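Local coordinates for protein replicative DNA helicase (Helicobacter pylori, PDB 3GXV) that is the hexameric replicative helicase that probably unwinds DNA at the fork using ATP, here represented by its N-terminal domain, which is implicated in helicase-primase interactions, at residues V31-P37 with F49-L53; D63-R68 with L82-F86; I13-V17 with Y97-I101; L18-V22 with N45-F49. All blocks are in the same frame, centred on the assembly; numbering follows the deposited sequence.

Contact 1 (V31-P37 with F49-L53); sequences VHSVLEP and FEIAL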
# COMPACT_ATOMS: atom_id res chain seq x y z
N VAL B 31 -4.24 9.94 -11.05
CA VAL B 31 -4.15 11.23 -10.38
C VAL B 31 -2.89 12.00 -10.78
O VAL B 31 -2.95 13.21 -10.99
CB VAL B 31 -4.15 11.05 -8.85
CG1 VAL B 31 -3.98 12.40 -8.15
CG2 VAL B 31 -5.46 10.39 -8.42
N HIS B 32 -1.77 11.28 -10.89
CA HIS B 32 -0.48 11.88 -11.25
C HIS B 32 -0.45 12.32 -12.72
O HIS B 32 0.40 13.13 -13.11
CB HIS B 32 0.65 10.87 -11.00
CG HIS B 32 2.03 11.45 -11.11
ND1 HIS B 32 3.15 10.66 -11.23
CD2 HIS B 32 2.47 12.72 -11.10
CE1 HIS B 32 4.23 11.43 -11.28
NE2 HIS B 32 3.84 12.69 -11.20
N SER B 33 -1.37 11.79 -13.52
CA SER B 33 -1.43 12.15 -14.93
C SER B 33 -2.04 13.54 -15.09
O SER B 33 -2.17 14.05 -16.20
CB SER B 33 -2.27 11.13 -15.70
OG SER B 33 -2.23 11.39 -17.09
N VAL B 34 -2.40 14.13 -13.95
CA VAL B 34 -3.00 15.46 -13.93
C VAL B 34 -2.46 16.31 -12.78
O VAL B 34 -2.58 17.53 -12.80
CB VAL B 34 -4.56 15.36 -13.82
CG1 VAL B 34 -5.17 16.71 -13.42
CG2 VAL B 34 -5.14 14.90 -15.16
N LEU B 35 -1.82 15.68 -11.80
CA LEU B 35 -1.32 16.41 -10.64
C LEU B 35 0.11 16.15 -10.21
O LEU B 35 0.57 15.02 -10.17
CB LEU B 35 -2.23 16.14 -9.44
CG LEU B 35 -3.68 16.64 -9.47
CD1 LEU B 35 -4.45 16.03 -8.32
CD2 LEU B 35 -3.71 18.15 -9.39
N GLU B 36 0.81 17.23 -9.87
CA GLU B 36 2.17 17.15 -9.35
C GLU B 36 2.01 17.58 -7.89
O GLU B 36 1.00 18.19 -7.53
CB GLU B 36 3.10 18.13 -10.07
CG GLU B 36 3.40 17.79 -11.52
CD GLU B 36 3.87 16.36 -11.71
OE1 GLU B 36 4.47 15.79 -10.77
OE2 GLU B 36 3.66 15.81 -12.81
N PRO B 37 2.98 17.26 -7.02
CA PRO B 37 2.85 17.67 -5.61
C PRO B 37 2.62 19.19 -5.49
O PRO B 37 1.71 19.64 -4.78
CB PRO B 37 4.18 17.24 -5.00
CG PRO B 37 4.54 16.00 -5.81
CD PRO B 37 4.18 16.42 -7.23
N PHE B 49 1.61 13.51 -1.26
CA PHE B 49 1.54 13.02 -2.63
C PHE B 49 2.93 12.63 -3.13
O PHE B 49 3.11 11.66 -3.88
CB PHE B 49 0.95 14.10 -3.55
CG PHE B 49 0.54 13.59 -4.91
CD1 PHE B 49 -0.35 12.52 -5.03
CD2 PHE B 49 1.09 14.13 -6.07
CE1 PHE B 49 -0.70 12.02 -6.27
CE2 PHE B 49 0.75 13.63 -7.33
CZ PHE B 49 -0.13 12.57 -7.43
N GLU B 50 3.93 13.39 -2.70
CA GLU B 50 5.31 13.20 -3.08
C GLU B 50 5.84 11.87 -2.57
O GLU B 50 6.37 11.06 -3.33
CB GLU B 50 6.13 14.35 -2.50
CG GLU B 50 7.47 14.64 -3.15
CD GLU B 50 8.18 15.77 -2.41
OE1 GLU B 50 8.76 15.49 -1.34
OE2 GLU B 50 8.13 16.93 -2.88
N ILE B 51 5.70 11.64 -1.26
CA ILE B 51 6.17 10.40 -0.66
C ILE B 51 5.43 9.21 -1.27
O ILE B 51 6.01 8.13 -1.44
CB ILE B 51 5.96 10.40 0.87
CG1 ILE B 51 6.81 11.49 1.52
CG2 ILE B 51 6.33 9.04 1.45
CD1 ILE B 51 6.40 11.85 2.95
N ALA B 52 4.17 9.42 -1.62
CA ALA B 52 3.37 8.35 -2.21
C ALA B 52 3.91 8.01 -3.59
O ALA B 52 4.09 6.85 -3.92
CB ALA B 52 1.90 8.77 -2.30
N LEU B 53 4.16 9.05 -4.39
CA LEU B 53 4.71 8.86 -5.74
C LEU B 53 5.99 8.04 -5.64
O LEU B 53 6.21 7.14 -6.44
CB LEU B 53 5.01 10.21 -6.39
CG LEU B 53 3.82 11.12 -6.68
CD1 LEU B 53 4.33 12.44 -7.28
CD2 LEU B 53 2.83 10.43 -7.61
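His32 and Pro37 bracket the segment that runs along helix 43-57: their CA atoms lie 8.1 Å from Leu53 CA and 5.7 Å from Phe49 CA respectively, so the backbone closes in as it leaves helix 27-32 and passes through an extended stretch to the turn at Pro37. This is helix-loop packing within the all-helical N-terminal domain of a DnaB-type helicase, and no hydrogen bond crosses it. Phe49 is the main insert. With CG anti to the backbone N (chi1 -167°), its ring reaches across to residues 31-37, which receive it largely along its rim: Leu35 O sits near the ring plane 3.2 Å from Phe49 CE2, His32 CA and Pro37 N also lie at the edge, and Val31 CG1 packs obliquely 3.8 Å from Phe49 CE1. The same edge is directed at the face of the His32 imidazole in an offset edge-to-face pair, planes at 82°. Leu53 CD2 lies over a face of that imidazole, 3.8 Å from its centroid, a CH-pi contact. Its other methyl, CD1, touches Pro37 CG at 3.9 Å and also lies by the imidazole. Phe40 and, from helix 3-23, Leu18 and Ile21 also pack on the Phe49 ring, while Leu35 turns to Val98 and Ile101 of helix 95-119. The imidazole is tethered within its own segment: His32 NE2 donates to Glu36 OE1 at 3.2 Å, with the acceptor almost in the ring plane and the donor on the syn side of the carboxylate but tilted 28° from its plane.

Contact 2 (D63-R68 with L82-F86); sequences DENFIR and LVAIF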
# COMPACT_ATOMS: atom_id res chain seq x y z
N ASP B 63 0.59 3.19 2.66
CA ASP B 63 -0.28 3.09 3.83
C ASP B 63 0.27 3.91 4.98
O ASP B 63 1.32 4.55 4.86
CB ASP B 63 -0.45 1.61 4.24
CG ASP B 63 0.88 0.90 4.51
OD1 ASP B 63 1.71 1.45 5.25
OD2 ASP B 63 1.07 -0.23 3.99
N GLU B 64 -0.45 3.90 6.10
CA GLU B 64 -0.04 4.64 7.28
C GLU B 64 1.40 4.30 7.68
O GLU B 64 2.21 5.20 7.94
CB GLU B 64 -0.99 4.34 8.43
CG GLU B 64 -1.67 5.58 8.98
CD GLU B 64 -2.68 5.28 10.07
OE1 GLU B 64 -3.59 4.47 9.82
OE2 GLU B 64 -2.56 5.85 11.17
N ASN B 65 1.71 3.00 7.73
CA ASN B 65 3.05 2.53 8.10
C ASN B 65 4.15 3.11 7.22
O ASN B 65 4.98 3.86 7.69
CB ASN B 65 3.11 0.99 8.06
CG ASN B 65 4.53 0.45 8.12
OD1 ASN B 65 5.41 1.02 8.77
ND2 ASN B 65 4.77 -0.68 7.46
N PHE B 66 4.14 2.78 5.94
CA PHE B 66 5.19 3.26 5.06
C PHE B 66 5.24 4.76 4.79
O PHE B 66 6.30 5.31 4.50
CB PHE B 66 5.12 2.49 3.76
CG PHE B 66 5.40 1.02 3.94
CD1 PHE B 66 6.68 0.59 4.28
CD2 PHE B 66 4.38 0.09 3.83
CE1 PHE B 66 6.93 -0.75 4.50
CE2 PHE B 66 4.63 -1.25 4.05
CZ PHE B 66 5.91 -1.68 4.38
N ILE B 67 4.10 5.44 4.90
CA ILE B 67 4.09 6.88 4.66
C ILE B 67 4.92 7.52 5.75
O ILE B 67 5.68 8.44 5.50
CB ILE B 67 2.66 7.47 4.69
CG1 ILE B 67 1.89 7.03 3.46
CG2 ILE B 67 2.73 8.98 4.76
CD1 ILE B 67 2.49 7.51 2.15
N ARG B 68 4.79 7.01 6.97
CA ARG B 68 5.52 7.56 8.09
C ARG B 68 6.97 7.09 8.09
O ARG B 68 7.84 7.77 8.63
CB ARG B 68 4.85 7.15 9.40
CG ARG B 68 3.41 7.59 9.52
CD ARG B 68 3.07 7.82 10.99
NE ARG B 68 1.77 7.30 11.38
CZ ARG B 68 0.63 7.62 10.79
NH1 ARG B 68 0.61 8.46 9.76
NH2 ARG B 68 -0.52 7.12 11.24
N LEU B 82 -1.75 14.14 9.05
CA LEU B 82 -1.77 12.75 8.62
C LEU B 82 -3.14 12.16 8.92
O LEU B 82 -3.82 11.67 8.03
CB LEU B 82 -0.68 11.94 9.34
CG LEU B 82 0.79 12.18 8.97
CD1 LEU B 82 1.69 11.41 9.92
CD2 LEU B 82 1.05 11.74 7.54
N VAL B 83 -3.54 12.23 10.19
CA VAL B 83 -4.83 11.69 10.61
C VAL B 83 -5.94 12.35 9.80
O VAL B 83 -7.02 11.76 9.61
CB VAL B 83 -5.09 11.94 12.11
CG1 VAL B 83 -3.89 11.50 12.92
CG2 VAL B 83 -5.38 13.40 12.35
N ALA B 84 -5.68 13.56 9.33
CA ALA B 84 -6.65 14.29 8.52
C ALA B 84 -6.83 13.54 7.21
O ALA B 84 -7.95 13.28 6.76
CB ALA B 84 -6.16 15.71 8.25
N ILE B 85 -5.71 13.19 6.60
CA ILE B 85 -5.72 12.48 5.34
C ILE B 85 -6.24 11.05 5.48
O ILE B 85 -7.11 10.64 4.71
CB ILE B 85 -4.31 12.50 4.72
CG1 ILE B 85 -3.93 13.95 4.41
CG2 ILE B 85 -4.28 11.63 3.48
CD1 ILE B 85 -2.44 14.22 4.28
N PHE B 86 -5.73 10.30 6.46
CA PHE B 86 -6.16 8.92 6.65
C PHE B 86 -7.61 8.73 7.10
O PHE B 86 -8.22 7.71 6.81
CB PHE B 86 -5.23 8.21 7.65
CG PHE B 86 -3.83 7.97 7.11
CD1 PHE B 86 -3.62 7.11 6.05
CD2 PHE B 86 -2.74 8.64 7.65
CE1 PHE B 86 -2.35 6.91 5.53
CE2 PHE B 86 -1.46 8.45 7.14
CZ PHE B 86 -1.26 7.59 6.08
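Glu64 and Phe86 make the closest carbon packing between two short helices of the all-helical DnaB N-terminal domain; the segments run roughly antiparallel, at 144°, with axes 12.1 Å apart, a gap spanned by side chains. The CH-pi contact is nearly centred: Glu64 CG stands over one face of the Phe86 ring, 3.4 Å from its centroid and 10° off the normal. Apolar contacts continue along the helix, Ile67 CG1 meeting the ring edge at Phe86 CZ (4.1 Å) and Ile67 CG2 facing Leu82 CD2 (4.3 Å). Charged groups lie beside this packing. Arg68, bent at chi3, brings NH1 to Leu82 CD1 and obliquely to Phe86 CE2, on the same side of the ring as Glu64 CG. Arg68 NH2 and Glu64 OE2 are modelled as a salt bridge at a doubtfully short 2.4 Å. The capping bond is separate: Asp63 is the N-cap of helix 64-69, and its OD2 is hydrogen-bonded to Tyr41 OH of the second subunit, whose Tyr42 ring also meets Phe66. The helix start therefore faces the subunit interface as well as helix 79-87. Its cap is nearly straight: Phe66 N donates to Asp63 OD1 at 2.9 Å and 161°.

Contact 3 (I13-V17 with Y97-I101); sequences IERIV and YVEEI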
# COMPACT_ATOMS: atom_id res chain seq x y z
N ILE B 13 -11.03 18.50 -0.16
CA ILE B 13 -11.03 17.71 -1.39
C ILE B 13 -9.70 17.03 -1.65
O ILE B 13 -9.66 15.93 -2.20
CB ILE B 13 -11.36 18.61 -2.61
CG1 ILE B 13 -12.85 18.98 -2.58
CG2 ILE B 13 -10.98 17.90 -3.91
CD1 ILE B 13 -13.27 19.89 -3.70
N GLU B 14 -8.61 17.69 -1.28
CA GLU B 14 -7.28 17.14 -1.49
C GLU B 14 -7.03 15.93 -0.61
O GLU B 14 -6.35 14.99 -1.02
CB GLU B 14 -6.21 18.20 -1.21
CG GLU B 14 -6.34 19.43 -2.09
CD GLU B 14 -5.18 20.41 -1.97
OE1 GLU B 14 -4.56 20.52 -0.87
OE2 GLU B 14 -4.91 21.09 -2.97
N ARG B 15 -7.59 15.94 0.59
CA ARG B 15 -7.43 14.83 1.51
C ARG B 15 -8.23 13.64 0.99
O ARG B 15 -7.73 12.52 0.94
CB ARG B 15 -7.95 15.19 2.91
CG ARG B 15 -7.12 16.23 3.64
CD ARG B 15 -7.50 16.31 5.11
NE ARG B 15 -8.80 16.92 5.34
CZ ARG B 15 -8.99 18.17 5.77
NH1 ARG B 15 -7.96 18.96 6.03
NH2 ARG B 15 -10.22 18.63 5.94
N ILE B 16 -9.48 13.90 0.62
CA ILE B 16 -10.34 12.82 0.14
C ILE B 16 -9.69 12.12 -1.05
O ILE B 16 -9.82 10.93 -1.22
CB ILE B 16 -11.72 13.34 -0.27
CG1 ILE B 16 -12.44 13.93 0.96
CG2 ILE B 16 -12.53 12.20 -0.88
CD1 ILE B 16 -13.75 14.66 0.64
N VAL B 17 -8.96 12.89 -1.86
CA VAL B 17 -8.29 12.35 -3.02
C VAL B 17 -7.11 11.48 -2.60
O VAL B 17 -6.91 10.40 -3.16
CB VAL B 17 -7.78 13.48 -3.93
CG1 VAL B 17 -6.97 12.91 -5.09
CG2 VAL B 17 -8.96 14.27 -4.47
N TYR B 97 -12.81 15.94 -8.56
CA TYR B 97 -11.98 16.48 -7.49
C TYR B 97 -10.56 16.77 -8.00
O TYR B 97 -10.03 17.87 -7.83
CB TYR B 97 -11.91 15.48 -6.33
CG TYR B 97 -13.06 15.52 -5.34
CD1 TYR B 97 -14.28 16.13 -5.66
CD2 TYR B 97 -12.91 14.96 -4.07
CE1 TYR B 97 -15.32 16.19 -4.72
CE2 TYR B 97 -13.94 15.01 -3.13
CZ TYR B 97 -15.13 15.63 -3.45
OH TYR B 97 -16.12 15.70 -2.50
N VAL B 98 -9.94 15.77 -8.63
CA VAL B 98 -8.60 15.92 -9.16
C VAL B 98 -8.51 17.09 -10.12
O VAL B 98 -7.56 17.87 -10.05
CB VAL B 98 -8.14 14.62 -9.85
CG1 VAL B 98 -6.80 14.81 -10.53
CG2 VAL B 98 -8.03 13.52 -8.82
N GLU B 99 -9.49 17.21 -11.02
CA GLU B 99 -9.53 18.30 -11.99
C GLU B 99 -9.83 19.62 -11.27
O GLU B 99 -9.47 20.70 -11.76
CB GLU B 99 -10.60 18.07 -13.06
CG GLU B 99 -10.60 19.16 -14.13
CD GLU B 99 -11.86 19.19 -15.00
OE1 GLU B 99 -11.93 20.05 -15.90
OE2 GLU B 99 -12.77 18.37 -14.77
N GLU B 100 -10.50 19.54 -10.13
CA GLU B 100 -10.81 20.73 -9.36
C GLU B 100 -9.51 21.20 -8.71
O GLU B 100 -9.19 22.39 -8.71
CB GLU B 100 -11.86 20.42 -8.28
CG GLU B 100 -12.42 21.67 -7.61
CD GLU B 100 -13.61 21.38 -6.72
OE1 GLU B 100 -14.44 20.52 -7.08
OE2 GLU B 100 -13.72 22.04 -5.66
N ILE B 101 -8.77 20.24 -8.16
CA ILE B 101 -7.50 20.53 -7.52
C ILE B 101 -6.54 21.17 -8.52
O ILE B 101 -5.83 22.12 -8.20
CB ILE B 101 -6.88 19.24 -6.94
CG1 ILE B 101 -7.62 18.85 -5.66
CG2 ILE B 101 -5.38 19.43 -6.67
CD1 ILE B 101 -7.29 17.48 -5.14
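Ile13 and Tyr97 meet through complementary torsions: Ile13 holds CG2 anti to its backbone N and CG1 beside it (chi1 -73°), while Tyr97 CG lies anti to the carbonyl carbon (chi1 -84°), laying the phenol ring over helix 3-23. The result is a buried helix-helix packing that joins the first and last helices of the all-helical DnaB N-terminal domain. The segment axes approach to 9.7 Å at 133° between their N-to-C directions. Both branches of Ile13 work on the ring: CG1 is poised above its centre in a CH-pi contact, and CG2 presses on the root of the ring, 3.5 Å from Tyr97 CG. Ile16 comes instead to the edge, its CD1 3.8 Å from Tyr97 CE2, so the aromatic group is held on a face and along a rim by residues of one helix. At the outer side Glu100 extends past Ile13 CD1, and its OE2 accepts a hydrogen bond from Gln9 NE2, one of the residues before Ile13 on the same helix. A second cluster forms around Val98 and Ile101. Ile101 CD1 slips between Glu14 and Val17, lying 3.7 Å from Glu14 CG. Glu14 thus contributes its aliphatic stem here, while its buried carboxylate is gripped elsewhere: OE1 accepts from Asn45 ND2 and Tyr42 N, and OE2 from Tyr41 N. Such bonding by three N-H groups would be expected to stabilise a negative charge. Val17 and Val98 cross at about a right angle, CG1 of Val17 3.9 Å from CG2 of Val98.

Contact 4 (L18-V22 with N45-F49); sequences LSGIV and NGLFF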
# COMPACT_ATOMS: atom_id res chain seq x y z
N LEU B 18 -6.35 11.97 -1.62
CA LEU B 18 -5.17 11.27 -1.10
C LEU B 18 -5.62 10.05 -0.31
O LEU B 18 -4.97 9.00 -0.33
CB LEU B 18 -4.35 12.21 -0.19
CG LEU B 18 -3.57 13.40 -0.79
CD1 LEU B 18 -2.89 14.17 0.34
CD2 LEU B 18 -2.54 12.92 -1.78
N SER B 19 -6.73 10.19 0.40
CA SER B 19 -7.30 9.09 1.17
C SER B 19 -7.76 8.03 0.18
O SER B 19 -7.67 6.84 0.47
CB SER B 19 -8.50 9.56 2.00
OG SER B 19 -9.23 8.45 2.48
N GLY B 20 -8.26 8.47 -0.97
CA GLY B 20 -8.71 7.53 -2.00
C GLY B 20 -7.56 6.72 -2.57
O GLY B 20 -7.70 5.53 -2.86
N ILE B 21 -6.41 7.37 -2.74
CA ILE B 21 -5.21 6.73 -3.27
C ILE B 21 -4.70 5.66 -2.30
O ILE B 21 -4.13 4.65 -2.72
CB ILE B 21 -4.09 7.77 -3.50
CG1 ILE B 21 -4.47 8.69 -4.66
CG2 ILE B 21 -2.74 7.07 -3.76
CD1 ILE B 21 -3.42 9.72 -4.99
N VAL B 22 -4.91 5.91 -1.01
CA VAL B 22 -4.49 4.97 0.03
C VAL B 22 -5.36 3.72 0.01
O VAL B 22 -4.92 2.65 0.42
CB VAL B 22 -4.57 5.64 1.42
CG1 VAL B 22 -4.34 4.61 2.52
CG2 VAL B 22 -3.53 6.75 1.52
N ASN B 45 -0.14 18.21 2.02
CA ASN B 45 -0.83 17.25 1.17
C ASN B 45 0.02 16.96 -0.05
O ASN B 45 0.03 15.85 -0.57
CB ASN B 45 -2.20 17.78 0.73
CG ASN B 45 -3.20 17.85 1.88
OD1 ASN B 45 -3.02 17.22 2.93
ND2 ASN B 45 -4.28 18.60 1.67
N GLY B 46 0.73 17.99 -0.53
CA GLY B 46 1.61 17.81 -1.67
C GLY B 46 2.77 16.94 -1.22
O GLY B 46 3.18 16.01 -1.92
N LEU B 47 3.32 17.24 -0.05
CA LEU B 47 4.43 16.47 0.49
C LEU B 47 4.03 15.00 0.57
O LEU B 47 4.82 14.10 0.25
CB LEU B 47 4.83 17.00 1.88
CG LEU B 47 6.01 16.35 2.63
CD1 LEU B 47 7.12 15.98 1.65
CD2 LEU B 47 6.54 17.32 3.69
N PHE B 48 2.78 14.77 1.00
CA PHE B 48 2.23 13.42 1.10
C PHE B 48 2.20 12.80 -0.30
O PHE B 48 2.69 11.69 -0.50
CB PHE B 48 0.81 13.46 1.66
CG PHE B 48 0.23 12.10 1.95
CD1 PHE B 48 0.40 11.52 3.19
CD2 PHE B 48 -0.52 11.42 0.99
CE1 PHE B 48 -0.16 10.26 3.48
CE2 PHE B 48 -1.08 10.17 1.26
CZ PHE B 48 -0.90 9.60 2.51
N PHE B 49 1.61 13.51 -1.26
CA PHE B 49 1.54 13.02 -2.63
C PHE B 49 2.93 12.63 -3.13
O PHE B 49 3.11 11.66 -3.88
CB PHE B 49 0.95 14.10 -3.55
CG PHE B 49 0.54 13.59 -4.91
CD1 PHE B 49 -0.35 12.52 -5.03
CD2 PHE B 49 1.09 14.13 -6.07
CE1 PHE B 49 -0.70 12.02 -6.27
CE2 PHE B 49 0.75 13.63 -7.33
CZ PHE B 49 -0.13 12.57 -7.43
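Leu18 inserts its two methyls between Asn45, Phe48 and Phe49. CD1 lies 3.5 Å from Asn45 O and 3.7 Å from Asn45 CB, while also approaching the Phe48 ring obliquely at CD2 (3.7 Å). Leu18 CD2 touches Phe48 CD2 as well and reaches Phe49 CD1 at 3.9 Å. The leucine fork thus spans the two adjacent phenylalanines, which turn their rings to different neighbours. Phe48 CG stands anti to the backbone N (chi1 -173°), which sends the ring alongside Leu18 toward Val22. Further along helix 3-23, Ile21 CD1 meets the Phe49 ring in its plane, 3.8 Å from CE1, and Val22 CG2 reaches the edge of Phe48 at CZ (4.0 Å). Apart from the approach of Leu18 CD1 to Asn45 O, the contacts are apolar, with no hydrogen bond between the segments.

Behind this first shell, the Asn45 amide is held from helix 3-23, one turn before Leu18. Ser19 OG is bonded to Ala88 O, tying helix 3-23 to the chain that follows helix 79-87.

In this all-helical domain the segments run nearly parallel, at 24°, their axes 11.5 Å apart, so the interval is filled by long side chains. Helix 27-32 backs them through Ile28, which touches Ile21 and Phe49, and Val31, which touches Ile21; helix 79-87 does so through Ile85, which rests on Leu18, Asn45 and Phe48.

Overall arrangement
Contacts 3 and 4 are buried and both use helix 3-23, pairing it with helix 95-119 and helix 43-57 respectively; contact 1 shares Phe49 with contact 4 and extends that packing to a loop, where it is partly exposed. Contact 2 lies farther out, about 13 Å from the centre of the chain, and is the one whose segments touch the second subunit. Chemistry follows place: contact 4 is mostly aliphatic and aromatic, with Asn45 at one end, and contact 3 adds a buried carboxylate bonded toward Asn45. Contacts 1 and 2 combine ring packing with polar pairing inside one segment, a histidine-carboxylate bond or a charged pair of doubtful length. Ile85 and Leu35 link neighbouring contacts by packing.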